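Long-range contacts in O-methyltransferase (Burkholderia thailandensis, PDB 3MCZ), which probably transfers methyl groups from S-adenosylmethionine to hydroxyl oxygens of a substrate and assembles as a dimer: residues 285-290 / 317-322; 260-265 / 311-316; 194-199 / 223-228; 175-180 / 251-256. One frame throughout, in Å; residues are numbered along the deposited sequence. Where two conformers were deposited one is given.

Contact 1. Residues 285-290 / 317-322; sequences ILTMTM and HPTPWI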
loop_
_atom_site.group_PDB
_atom_site.type_symbol
_atom_site.label_atom_id
_atom_site.label_comp_id
_atom_site.label_asym_id
_atom_site.label_seq_id
_atom_site.Cartn_x
_atom_site.Cartn_y
_atom_site.Cartn_z
ATOM N N ILE A 285 29.419 -12.016 6.951
ATOM C CA ILE A 285 28.412 -10.980 7.117
ATOM C C ILE A 285 27.478 -10.973 5.918
ATOM O O ILE A 285 27.892 -10.737 4.811
ATOM C CB ILE A 285 29.019 -9.588 7.264
ATOM C CG1 ILE A 285 30.041 -9.533 8.428
ATOM C CG2 ILE A 285 27.867 -8.533 7.435
ATOM C CD1 ILE A 285 30.841 -8.212 8.534
ATOM N N LEU A 286 26.209 -11.244 6.172
ATOM C CA LEU A 286 25.196 -11.193 5.153
ATOM C C LEU A 286 24.482 -9.853 5.305
ATOM O O LEU A 286 24.012 -9.509 6.388
ATOM C CB LEU A 286 24.220 -12.323 5.384
ATOM C CG LEU A 286 23.149 -12.504 4.333
ATOM C CD1 LEU A 286 23.767 -12.853 2.969
ATOM C CD2 LEU A 286 22.208 -13.626 4.827
ATOM N N THR A 287 24.400 -9.105 4.221
ATOM C CA THR A 287 23.857 -7.774 4.276
ATOM C C THR A 287 23.192 -7.425 2.936
ATOM O O THR A 287 23.659 -7.842 1.856
ATOM C CB THR A 287 24.953 -6.772 4.683
ATOM O OG1 THR A 287 24.359 -5.495 4.883
ATOM C CG2 THR A 287 26.073 -6.642 3.601
HETATM N N MSE A 288 22.089 -6.685 2.981
HETATM C CA MSE A 288 21.465 -6.275 1.729
HETATM C C MSE A 288 22.433 -5.384 0.954
HETATM O O MSE A 288 22.998 -4.431 1.490
HETATM C CB MSE A 288 20.163 -5.503 1.929
HETATM C CG MSE A 288 19.523 -5.159 0.560
HETATM SE SE MSE A 288 17.684 -4.589 0.779
HETATM C CE MSE A 288 17.224 -6.322 1.526
ATOM N N THR A 289 22.566 -5.639 -0.328
ATOM C CA THR A 289 23.558 -4.915 -1.137
ATOM C C THR A 289 23.175 -3.433 -1.272
ATOM O O THR A 289 22.032 -3.102 -1.632
ATOM C CB THR A 289 23.634 -5.523 -2.527
ATOM O OG1 THR A 289 23.950 -6.908 -2.404
ATOM C CG2 THR A 289 24.683 -4.828 -3.401
HETATM N N MSE A 290 24.114 -2.559 -0.953
HETATM C CA MSE A 290 23.894 -1.119 -1.051
HETATM C C MSE A 290 25.193 -0.464 -1.480
HETATM O O MSE A 290 26.222 -0.638 -0.815
HETATM C CB MSE A 290 23.462 -0.579 0.315
HETATM C CG MSE A 290 23.589 0.930 0.441
HETATM SE SE MSE A 290 23.224 1.600 2.217
HETATM C CE MSE A 290 21.351 2.047 1.671
ATOM N N HIS A 317 23.765 0.065 6.071
ATOM C CA HIS A 317 25.073 0.613 5.798
ATOM C C HIS A 317 25.597 0.125 4.441
ATOM O O HIS A 317 25.357 -1.038 4.063
ATOM C CB HIS A 317 26.032 0.235 6.927
ATOM C CG HIS A 317 25.517 0.649 8.268
ATOM N ND1 HIS A 317 25.343 1.976 8.606
ATOM C CD2 HIS A 317 25.085 -0.072 9.323
ATOM C CE1 HIS A 317 24.841 2.050 9.828
ATOM N NE2 HIS A 317 24.682 0.822 10.288
ATOM N N PRO A 318 26.290 1.003 3.712
ATOM C CA PRO A 318 26.813 0.564 2.425
ATOM C C PRO A 318 27.736 -0.637 2.515
ATOM O O PRO A 318 28.574 -0.728 3.407
ATOM C CB PRO A 318 27.552 1.787 1.886
ATOM C CG PRO A 318 26.903 2.986 2.614
ATOM C CD PRO A 318 26.507 2.451 3.953
ATOM N N THR A 319 27.597 -1.525 1.537
ATOM C CA THR A 319 28.357 -2.756 1.504
ATOM C C THR A 319 29.853 -2.537 1.383
ATOM O O THR A 319 30.598 -3.212 2.067
ATOM C CB THR A 319 27.779 -3.700 0.405
ATOM O OG1 THR A 319 26.354 -3.807 0.622
ATOM C CG2 THR A 319 28.435 -5.076 0.484
ATOM N N PRO A 320 30.302 -1.606 0.520
ATOM C CA PRO A 320 31.727 -1.309 0.501
ATOM C C PRO A 320 32.254 -0.751 1.819
ATOM O O PRO A 320 33.424 -0.971 2.149
ATOM C CB PRO A 320 31.876 -0.257 -0.616
ATOM C CG PRO A 320 30.670 -0.482 -1.498
ATOM C CD PRO A 320 29.578 -0.854 -0.519
ATOM N N TRP A 321 31.412 -0.040 2.566
ATOM C CA TRP A 321 31.833 0.498 3.865
ATOM C C TRP A 321 32.008 -0.659 4.863
ATOM O O TRP A 321 33.016 -0.723 5.578
ATOM C CB TRP A 321 30.823 1.518 4.400
ATOM C CG TRP A 321 31.194 2.049 5.727
ATOM C CD1 TRP A 321 32.037 3.077 5.996
ATOM C CD2 TRP A 321 30.732 1.562 6.976
ATOM N NE1 TRP A 321 32.141 3.259 7.355
ATOM C CE2 TRP A 321 31.366 2.313 7.978
ATOM C CE3 TRP A 321 29.878 0.531 7.345
ATOM C CZ2 TRP A 321 31.130 2.097 9.335
ATOM C CZ3 TRP A 321 29.633 0.329 8.707
ATOM C CH2 TRP A 321 30.251 1.120 9.675
ATOM N N ILE A 322 31.037 -1.568 4.892
ATOM C CA ILE A 322 31.165 -2.772 5.726
ATOM C C ILE A 322 32.452 -3.545 5.367
ATOM O O ILE A 322 33.221 -3.938 6.247
ATOM C CB ILE A 322 29.926 -3.700 5.624
ATOM C CG1 ILE A 322 28.676 -2.958 6.120
ATOM C CG2 ILE A 322 30.176 -4.977 6.436
ATOM C CD1 ILE A 322 27.265 -3.652 5.816
HETATM O O HOH W 1 25.151 -3.482 2.863
#
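Strand 281-288 runs out into a loop that closes on the first turn of helix 319-328, the backbones converging from 8.8 Å between the CA atoms of I285 and I322 to 4.8 Å between those of M290 and P318. At the close end M290 grips T319 twice. T319 N donates to M290 O at 2.9 Å, in the carbonyl plane, and T319 OG1, turned beside its own N (chi1 -51°), accepts from M290 N at 3.0 Å. The bent side chain of M290, a selenomethionine, lays its selenium against P318, SE lying 3.5 Å from P318 N. Farther back, I322 CD1 meets T287 OG1 tip to tip at 3.6 Å, while I322 and I285 cross obliquely, CG2 of the first touching CD1 of the second. I322 also packs on L344 of strand 341-347 and I270 of helix 263-275, placing the contact inside the Rossmann-like methyltransferase domain. A single water accepts from T287 OG1 and T319 OG1, and donates to M288 O and H317 O. With four bonds the water is fully used, and both threonine hydroxyl protons are committed to it, so, together with the two direct bonds, one ordered water satisfies the polar atoms between strand end and helix start.

Contact 2. Residues 260-265 / 311-316; sequences YFDARE and TNHGEL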
loop_
_atom_site.group_PDB
_atom_site.type_symbol
_atom_site.label_atom_id
_atom_site.label_comp_id
_atom_site.label_asym_id
_atom_site.label_seq_id
_atom_site.Cartn_x
_atom_site.Cartn_y
_atom_site.Cartn_z
ATOM N N TYR A 260 20.587 -2.939 12.507
ATOM C CA TYR A 260 20.076 -2.482 13.796
ATOM C C TYR A 260 20.984 -1.479 14.494
ATOM O O TYR A 260 20.610 -0.910 15.514
ATOM C CB TYR A 260 19.855 -3.676 14.744
ATOM C CG TYR A 260 18.671 -4.500 14.342
ATOM C CD1 TYR A 260 17.395 -4.116 14.689
ATOM C CD2 TYR A 260 18.838 -5.658 13.588
ATOM C CE1 TYR A 260 16.306 -4.869 14.316
ATOM C CE2 TYR A 260 17.769 -6.409 13.197
ATOM C CZ TYR A 260 16.512 -6.028 13.567
ATOM O OH TYR A 260 15.445 -6.789 13.178
ATOM N N PHE A 261 22.172 -1.263 13.939
ATOM C CA PHE A 261 23.187 -0.453 14.581
ATOM C C PHE A 261 23.434 0.829 13.791
ATOM O O PHE A 261 23.367 0.799 12.561
ATOM C CB PHE A 261 24.462 -1.270 14.689
ATOM C CG PHE A 261 24.309 -2.501 15.518
ATOM C CD1 PHE A 261 24.092 -2.404 16.899
ATOM C CD2 PHE A 261 24.291 -3.755 14.933
ATOM C CE1 PHE A 261 23.916 -3.576 17.687
ATOM C CE2 PHE A 261 24.119 -4.914 15.700
ATOM C CZ PHE A 261 23.937 -4.811 17.088
ATOM N N ASP A 262 23.703 1.949 14.482
ATOM C CA ASP A 262 24.302 3.109 13.787
ATOM C C ASP A 262 25.737 2.797 13.328
ATOM O O ASP A 262 26.309 1.789 13.710
ATOM C CB ASP A 262 24.195 4.423 14.585
ATOM C CG ASP A 262 25.132 4.531 15.770
ATOM O OD1 ASP A 262 26.125 3.805 15.901
ATOM O OD2 ASP A 262 24.863 5.433 16.591
ATOM N N ALA A 263 26.328 3.668 12.536
ATOM C CA ALA A 263 27.655 3.352 11.953
ATOM C C ALA A 263 28.730 3.147 13.021
ATOM O O ALA A 263 29.589 2.296 12.890
ATOM C CB ALA A 263 28.099 4.451 10.908
ATOM N N ARG A 264 28.702 3.927 14.080
ATOM C CA ARG A 264 29.687 3.779 15.130
ATOM C C ARG A 264 29.549 2.402 15.778
ATOM O O ARG A 264 30.530 1.692 16.006
ATOM C CB ARG A 264 29.476 4.856 16.184
ATOM C CG ARG A 264 30.346 4.698 17.368
ATOM C CD ARG A 264 29.959 5.616 18.575
ATOM N NE ARG A 264 30.262 4.867 19.768
ATOM C CZ ARG A 264 29.409 4.084 20.422
ATOM N NH1 ARG A 264 29.828 3.433 21.500
ATOM N NH2 ARG A 264 28.143 3.969 20.047
ATOM N N GLU A 265 28.312 2.077 16.116
ATOM C CA GLU A 265 28.016 0.805 16.742
ATOM C C GLU A 265 28.386 -0.363 15.829
ATOM O O GLU A 265 29.000 -1.328 16.281
ATOM C CB GLU A 265 26.550 0.735 17.130
ATOM C CG GLU A 265 26.196 1.591 18.312
ATOM C CD GLU A 265 24.670 1.715 18.494
ATOM O OE1 GLU A 265 23.898 1.507 17.526
ATOM O OE2 GLU A 265 24.237 2.035 19.602
ATOM N N THR A 311 13.210 0.411 14.055
ATOM C CA THR A 311 14.054 0.547 15.245
ATOM C C THR A 311 14.803 1.898 15.239
ATOM O O THR A 311 15.184 2.404 14.160
ATOM C CB THR A 311 15.024 -0.690 15.338
ATOM O OG1 THR A 311 15.501 -0.808 16.678
ATOM C CG2 THR A 311 16.184 -0.594 14.404
ATOM N N ASN A 312 15.098 2.430 16.422
ATOM C CA ASN A 312 15.681 3.778 16.536
ATOM C C ASN A 312 16.887 4.005 15.613
ATOM O O ASN A 312 16.912 4.956 14.877
ATOM C CB ASN A 312 16.136 4.032 17.986
ATOM C CG ASN A 312 16.432 5.503 18.282
ATOM O OD1 ASN A 312 15.989 6.404 17.585
ATOM N ND2 ASN A 312 17.241 5.739 19.319
ATOM N N HIS A 313 17.886 3.142 15.713
ATOM C CA HIS A 313 19.110 3.259 14.920
ATOM C C HIS A 313 19.080 2.492 13.622
ATOM O O HIS A 313 20.114 2.322 12.974
ATOM C CB HIS A 313 20.340 2.816 15.731
ATOM C CG HIS A 313 20.663 3.712 16.873
ATOM N ND1 HIS A 313 21.682 3.432 17.764
ATOM C CD2 HIS A 313 20.128 4.891 17.266
ATOM C CE1 HIS A 313 21.742 4.395 18.669
ATOM N NE2 HIS A 313 20.785 5.267 18.410
ATOM N N GLY A 314 17.898 2.063 13.185
ATOM C CA GLY A 314 17.786 1.257 11.970
ATOM C C GLY A 314 18.364 1.983 10.770
ATOM O O GLY A 314 18.047 3.166 10.518
ATOM N N GLU A 315 19.213 1.306 10.006
ATOM C CA GLU A 315 19.822 1.935 8.853
ATOM C C GLU A 315 20.621 0.898 8.110
ATOM O O GLU A 315 21.336 0.113 8.762
ATOM C CB GLU A 315 20.758 3.040 9.325
ATOM C CG GLU A 315 21.610 3.644 8.207
ATOM C CD GLU A 315 22.492 4.824 8.661
ATOM O OE1 GLU A 315 22.678 5.017 9.889
ATOM O OE2 GLU A 315 23.018 5.553 7.764
ATOM N N LEU A 316 20.536 0.880 6.786
ATOM C CA LEU A 316 21.331 -0.051 5.997
ATOM C C LEU A 316 22.635 0.663 5.703
ATOM O O LEU A 316 22.612 1.725 5.167
ATOM C CB LEU A 316 20.631 -0.465 4.691
ATOM C CG LEU A 316 21.347 -1.535 3.849
ATOM C CD1 LEU A 316 21.647 -2.822 4.633
ATOM C CD2 LEU A 316 20.520 -1.823 2.545
HETATM O O HOH W 2 25.074 5.839 11.214
#
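E265 OE1 is held by two donors. D262 N reaches its anti lone pair at 3.1 Å, and H313 ND1 comes in at 2.9 Å with an N-H...O angle of 161°. The two groups meet differently: OE1 lies near the plane of the imidazole, but the ring N-H comes from above the carboxylate plane, the two planes being 48° apart. E265 gets there by an extended side chain that crosses H313 at about a right angle. D262 returns the favour to E265, its OD1 taking E265 N at 2.8 Å nearly along the C-O axis, with CG in the crowded position between N and carbonyl carbon. The other oxygen, D262 OD2, lies over one face of the H313 ring, 3.9 Å from CE1, the carboxylate only 10° from parallel to it. ND1 carries a proton, and two carboxylates so near would probably favour the doubly protonated imidazolium.

H313 sits in a type I turn from T311 to G314, closed by G314 N on T311 O. Before it, T311 CG2 touches Y260 CD1 at 3.7 Å, while T311 OG1 bonds to E143. Beyond it, a water accepts from A263 N and donates to E315 OE1. N312 OD1 bonds to K72 of the second subunit, so this loop also reaches the dimer interface. The reciprocal D262-E265 pair is a capping box, here starting helix 263-275, the crossover helix between parallel strands 251-255 and 281-288 of the Rossmann-like sheet.

Contact 3. Residues 194-199 / 223-228; sequences LAQVLR and HAHDLG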
loop_
_atom_site.group_PDB
_atom_site.type_symbol
_atom_site.label_atom_id
_atom_site.label_comp_id
_atom_site.label_asym_id
_atom_site.label_seq_id
_atom_site.Cartn_x
_atom_site.Cartn_y
_atom_site.Cartn_z
ATOM N N LEU A 194 22.447 -21.143 11.544
ATOM C CA LEU A 194 23.321 -22.041 12.298
ATOM C C LEU A 194 22.836 -23.477 12.261
ATOM O O LEU A 194 23.625 -24.390 12.042
ATOM C CB LEU A 194 23.442 -21.576 13.733
ATOM C CG LEU A 194 24.384 -22.443 14.570
ATOM C CD1 LEU A 194 25.818 -22.348 14.012
ATOM C CD2 LEU A 194 24.350 -22.028 16.001
ATOM N N ALA A 195 21.530 -23.671 12.469
ATOM C CA ALA A 195 20.951 -24.988 12.491
ATOM C C ALA A 195 21.166 -25.704 11.158
ATOM O O ALA A 195 21.529 -26.882 11.135
ATOM C CB ALA A 195 19.442 -24.910 12.840
ATOM N N GLN A 196 20.946 -25.007 10.043
ATOM C CA GLN A 196 21.066 -25.638 8.741
ATOM C C GLN A 196 22.527 -25.948 8.433
ATOM O O GLN A 196 22.825 -26.953 7.794
ATOM C CB GLN A 196 20.454 -24.762 7.649
ATOM C CG GLN A 196 18.950 -24.877 7.558
ATOM C CD GLN A 196 18.516 -25.860 6.494
ATOM O OE1 GLN A 196 18.052 -25.464 5.423
ATOM N NE2 GLN A 196 18.677 -27.144 6.770
ATOM N N VAL A 197 23.419 -25.079 8.883
ATOM C CA VAL A 197 24.862 -25.273 8.737
ATOM C C VAL A 197 25.264 -26.537 9.532
ATOM O O VAL A 197 25.925 -27.400 8.997
ATOM C CB VAL A 197 25.667 -24.043 9.246
ATOM C CG1 VAL A 197 27.168 -24.374 9.340
ATOM C CG2 VAL A 197 25.464 -22.794 8.299
ATOM N N LEU A 198 24.827 -26.658 10.788
ATOM C CA LEU A 198 25.183 -27.841 11.595
ATOM C C LEU A 198 24.614 -29.143 11.006
ATOM O O LEU A 198 25.277 -30.169 11.049
ATOM C CB LEU A 198 24.781 -27.655 13.062
ATOM C CG LEU A 198 25.845 -27.042 14.006
ATOM C CD1 LEU A 198 26.593 -25.883 13.339
ATOM C CD2 LEU A 198 25.245 -26.621 15.362
ATOM N N ARG A 199 23.426 -29.102 10.416
ATOM C CA ARG A 199 22.796 -30.310 9.869
ATOM C C ARG A 199 23.641 -30.919 8.782
ATOM O O ARG A 199 23.811 -32.135 8.708
ATOM C CB ARG A 199 21.434 -29.986 9.260
ATOM C CG ARG A 199 20.310 -29.830 10.289
ATOM C CD ARG A 199 19.135 -30.771 10.003
ATOM N NE ARG A 199 18.017 -30.070 9.361
ATOM C CZ ARG A 199 17.824 -29.959 8.042
ATOM N NH1 ARG A 199 16.759 -29.290 7.605
ATOM N NH2 ARG A 199 18.665 -30.517 7.158
ATOM N N HIS A 223 15.780 -27.728 18.746
ATOM C CA HIS A 223 15.107 -29.009 18.913
ATOM C C HIS A 223 14.470 -29.480 17.605
ATOM O O HIS A 223 14.448 -30.681 17.321
ATOM C CB HIS A 223 14.029 -28.929 20.011
ATOM C CG HIS A 223 13.158 -30.147 20.099
ATOM N ND1 HIS A 223 11.874 -30.190 19.587
ATOM C CD2 HIS A 223 13.384 -31.371 20.640
ATOM C CE1 HIS A 223 11.348 -31.378 19.818
ATOM N NE2 HIS A 223 12.244 -32.116 20.449
ATOM N N ALA A 224 13.953 -28.539 16.821
ATOM C CA ALA A 224 13.310 -28.856 15.542
ATOM C C ALA A 224 14.270 -29.556 14.588
ATOM O O ALA A 224 13.849 -30.414 13.807
ATOM C CB ALA A 224 12.763 -27.599 14.897
ATOM N N HIS A 225 15.555 -29.187 14.656
ATOM C CA HIS A 225 16.586 -29.824 13.840
ATOM C C HIS A 225 17.373 -30.917 14.571
ATOM O O HIS A 225 18.386 -31.389 14.062
ATOM C CB HIS A 225 17.570 -28.773 13.357
ATOM C CG HIS A 225 16.971 -27.730 12.470
ATOM N ND1 HIS A 225 16.101 -26.776 12.929
ATOM C CD2 HIS A 225 17.182 -27.448 11.160
ATOM C CE1 HIS A 225 15.767 -25.970 11.937
ATOM N NE2 HIS A 225 16.416 -26.352 10.851
ATOM N N ASP A 226 16.927 -31.306 15.763
ATOM C CA ASP A 226 17.607 -32.341 16.558
ATOM C C ASP A 226 19.064 -31.996 16.879
ATOM O O ASP A 226 19.925 -32.864 16.765
ATOM C CB ASP A 226 17.597 -33.701 15.837
ATOM C CG ASP A 226 16.222 -34.317 15.741
ATOM O OD1 ASP A 226 15.484 -34.352 16.760
ATOM O OD2 ASP A 226 15.888 -34.806 14.637
ATOM N N LEU A 227 19.340 -30.761 17.299
ATOM C CA LEU A 227 20.730 -30.321 17.519
ATOM C C LEU A 227 21.051 -30.053 18.999
ATOM O O LEU A 227 22.000 -29.324 19.323
ATOM C CB LEU A 227 20.990 -29.048 16.711
ATOM C CG LEU A 227 20.919 -29.186 15.194
ATOM C CD1 LEU A 227 20.982 -27.764 14.602
ATOM C CD2 LEU A 227 22.056 -30.089 14.655
ATOM N N GLY A 228 20.271 -30.662 19.891
ATOM C CA GLY A 228 20.367 -30.416 21.322
ATOM C C GLY A 228 21.769 -30.390 21.899
ATOM O O GLY A 228 22.161 -29.413 22.541
#
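A Schellman motif ends helix 215-224 and turns H225 and L227 onto the neighbouring helix 192-200, within the Rossmann-like domain. D226, with positive phi, is its C-prime residue; D226 N bonds back to H223 O at 3.0 Å, and L227 N to I222 O. The two side chains flanking D226 both point at the opposing helix, and A195 is the small residue that they share.

The imidazole of H225 lies flat against A195: the methyl CB stands 3.7 Å from the ring centroid and only 5° off the ring normal, a CH-pi contact placed almost exactly over the centre. The hydrogen bond between ND1 and T221 O, in the last turn of helix 215-224, probably helps fix the ring's rotation. L227 comes alongside with CG beside its backbone N (chi1 -64°) and the far end of its chain extended. Its two methyls split the work: CD1 reaches past the methyl of A195 to 3.5 Å from A195 CA, and CD2 rests 4.0 Å from L198 CB. L198 and L194 turn inward on V231 of strand 231-235, which puts L227 on the buried side of the contact, whereas R199 lies on the solvent-exposed side.

The arginine chain is bent at chi2 and chi3, bringing it across H225 at about a right angle. Its guanidinium plane is tilted 24° from the imidazole plane, yet it is not stacked on the ring. The approach is at the ring edge, where R199 NE lies near the imidazole plane, 3.3 Å from H225 CD2.

Contact 4. Residues 175-180 / 251-256; sequences GVFARA and VVMLND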
loop_
_atom_site.group_PDB
_atom_site.type_symbol
_atom_site.label_atom_id
_atom_site.label_comp_id
_atom_site.label_asym_id
_atom_site.label_seq_id
_atom_site.Cartn_x
_atom_site.Cartn_y
_atom_site.Cartn_z
ATOM N N GLY A 175 32.300 -23.174 1.581
ATOM C CA GLY A 175 33.477 -24.003 1.820
ATOM C C GLY A 175 34.199 -23.777 3.139
ATOM O O GLY A 175 34.932 -24.656 3.605
ATOM N N VAL A 176 33.964 -22.647 3.790
ATOM C CA VAL A 176 34.631 -22.361 5.040
ATOM C C VAL A 176 34.200 -23.321 6.151
ATOM O O VAL A 176 34.853 -23.380 7.176
ATOM C CB VAL A 176 34.384 -20.908 5.519
ATOM C CG1 VAL A 176 34.925 -19.899 4.477
ATOM C CG2 VAL A 176 32.872 -20.688 5.881
ATOM N N PHE A 177 33.098 -24.043 5.955
ATOM C CA PHE A 177 32.563 -24.940 6.996
ATOM C C PHE A 177 33.166 -26.334 6.977
ATOM O O PHE A 177 33.182 -26.975 8.008
ATOM C CB PHE A 177 31.033 -25.042 6.911
ATOM C CG PHE A 177 30.330 -23.776 7.310
ATOM C CD1 PHE A 177 30.430 -23.288 8.605
ATOM C CD2 PHE A 177 29.601 -23.044 6.381
ATOM C CE1 PHE A 177 29.836 -22.103 8.960
ATOM C CE2 PHE A 177 28.970 -21.840 6.757
ATOM C CZ PHE A 177 29.075 -21.377 8.042
ATOM N N ALA A 178 33.713 -26.768 5.832
ATOM C CA ALA A 178 34.087 -28.178 5.605
ATOM C C ALA A 178 35.179 -28.634 6.586
ATOM O O ALA A 178 35.117 -29.740 7.080
ATOM C CB ALA A 178 34.577 -28.391 4.145
ATOM N N ARG A 179 36.145 -27.756 6.890
ATOM C CA ARG A 179 37.251 -28.092 7.788
ATOM C C ARG A 179 37.171 -27.344 9.132
ATOM O O ARG A 179 38.112 -27.382 9.934
ATOM C CB ARG A 179 38.598 -27.796 7.120
ATOM C CG ARG A 179 38.892 -28.515 5.791
ATOM C CD ARG A 179 39.328 -29.938 5.966
ATOM N NE ARG A 179 39.737 -30.578 4.698
ATOM C CZ ARG A 179 39.817 -31.903 4.506
ATOM N NH1 ARG A 179 39.524 -32.757 5.497
ATOM N NH2 ARG A 179 40.191 -32.394 3.318
ATOM N N ALA A 180 36.067 -26.637 9.344
ATOM C CA ALA A 180 35.808 -25.911 10.574
ATOM C C ALA A 180 35.305 -26.929 11.640
ATOM O O ALA A 180 34.875 -28.053 11.309
ATOM C CB ALA A 180 34.775 -24.854 10.331
ATOM N N VAL A 251 34.392 -20.153 12.565
ATOM C CA VAL A 251 33.479 -19.333 11.797
ATOM C C VAL A 251 32.569 -18.525 12.713
ATOM O O VAL A 251 31.956 -19.043 13.657
ATOM C CB VAL A 251 32.633 -20.137 10.770
ATOM C CG1 VAL A 251 31.749 -19.167 9.934
ATOM C CG2 VAL A 251 33.510 -20.949 9.851
ATOM N N VAL A 252 32.515 -17.211 12.468
ATOM C CA VAL A 252 31.690 -16.304 13.251
ATOM C C VAL A 252 30.725 -15.667 12.265
ATOM O O VAL A 252 31.129 -15.237 11.197
ATOM C CB VAL A 252 32.561 -15.226 13.963
ATOM C CG1 VAL A 252 31.698 -14.190 14.710
ATOM C CG2 VAL A 252 33.609 -15.911 14.889
HETATM N N MSE A 253 29.436 -15.604 12.600
HETATM C CA MSE A 253 28.465 -15.083 11.650
HETATM C C MSE A 253 27.727 -13.874 12.224
HETATM O O MSE A 253 27.335 -13.895 13.372
HETATM C CB MSE A 253 27.448 -16.164 11.275
HETATM C CG MSE A 253 28.049 -17.440 10.815
HETATM SE SE MSE A 253 26.781 -18.658 10.018
HETATM C CE MSE A 253 25.858 -19.177 11.555
ATOM N N LEU A 254 27.544 -12.875 11.371
ATOM C CA LEU A 254 26.717 -11.695 11.591
ATOM C C LEU A 254 25.734 -11.622 10.426
ATOM O O LEU A 254 25.988 -10.932 9.447
ATOM C CB LEU A 254 27.573 -10.443 11.541
ATOM C CG LEU A 254 28.235 -9.916 12.793
ATOM C CD1 LEU A 254 29.181 -8.776 12.388
ATOM C CD2 LEU A 254 27.192 -9.436 13.882
ATOM N N ASN A 255 24.619 -12.327 10.513
ATOM C CA ASN A 255 23.770 -12.478 9.336
ATOM C C ASN A 255 22.580 -11.540 9.408
ATOM O O ASN A 255 21.784 -11.653 10.330
ATOM C CB ASN A 255 23.288 -13.921 9.221
ATOM C CG ASN A 255 24.413 -14.880 8.876
ATOM O OD1 ASN A 255 24.455 -16.004 9.385
ATOM N ND2 ASN A 255 25.345 -14.426 8.036
ATOM N N ASP A 256 22.505 -10.577 8.470
ATOM C CA ASP A 256 21.298 -9.773 8.249
ATOM C C ASP A 256 20.887 -9.095 9.550
ATOM O O ASP A 256 19.707 -9.134 9.910
ATOM C CB ASP A 256 20.191 -10.705 7.717
ATOM C CG ASP A 256 19.035 -9.988 7.013
ATOM O OD1 ASP A 256 19.188 -8.845 6.529
ATOM O OD2 ASP A 256 17.952 -10.634 6.915
#
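This contact closes one end of the hydrophobic core of the Rossmann-like domain, where the loop leading into strand 182-186 folds over the beginning of strand 251-255. The two strands are parallel neighbours, joined by backbone bonds from V251 to T182 and I184, so the loop that leads into one strand packs over the start of the other. A type I turn from F177 to A180, closed by A180 N on F177 O at 3.2 Å, brings these two residues, with V176 just before it, round V251.

V251 is the side chain they all meet. Its CG1, anti to the backbone N (chi1 -176°), approaches F177 CE1 at 3.6 Å. Its CG2, beside N, touches V176 CG2 at 4.0 Å and A180 CB at 4.1 Å. No polar bond crosses the contact; it is apolar packing of methyls, an aromatic ring and a selenium. V176 also serves its neighbour, with CG2 poised over the centre of one face of the F177 ring.

F177 reaches inward, CG beside its N, and its ring also packs on V183, L284 and V197, the last on helix 192-200. Two residues along the strand, the selenomethionine M253 bends at chi3 and crosses F177 at about a right angle. This Met-aromatic contact is made at the ring edge: SE lies 5.4 Å from the centroid, 79° off the ring normal, and 4.1 Å from F177 CZ.

How the contacts relate
All four contacts belong to the Rossmann-like methyltransferase domain. Contacts 3 and 4, with centres about 15 Å apart, pack together where V197 and L194 of helix 192-200 meet F177 and M253; contact 3 lies within the sequence spanned by contact 4. Contacts 1 and 2, about 13 Å apart, follow later and interleave along the chain, and H317 NE2 probably bonds to F261 O. The pairs are joined through the sheet: strands 251-255 and 281-288 are parallel neighbours, and L286 bonds to L254 and D256, tying contact 4 to contact 1. Contacts 2 and 3 stand farthest apart, about 30 Å between centres, so the set runs from helix 192-200 to the loop that reaches the second subunit.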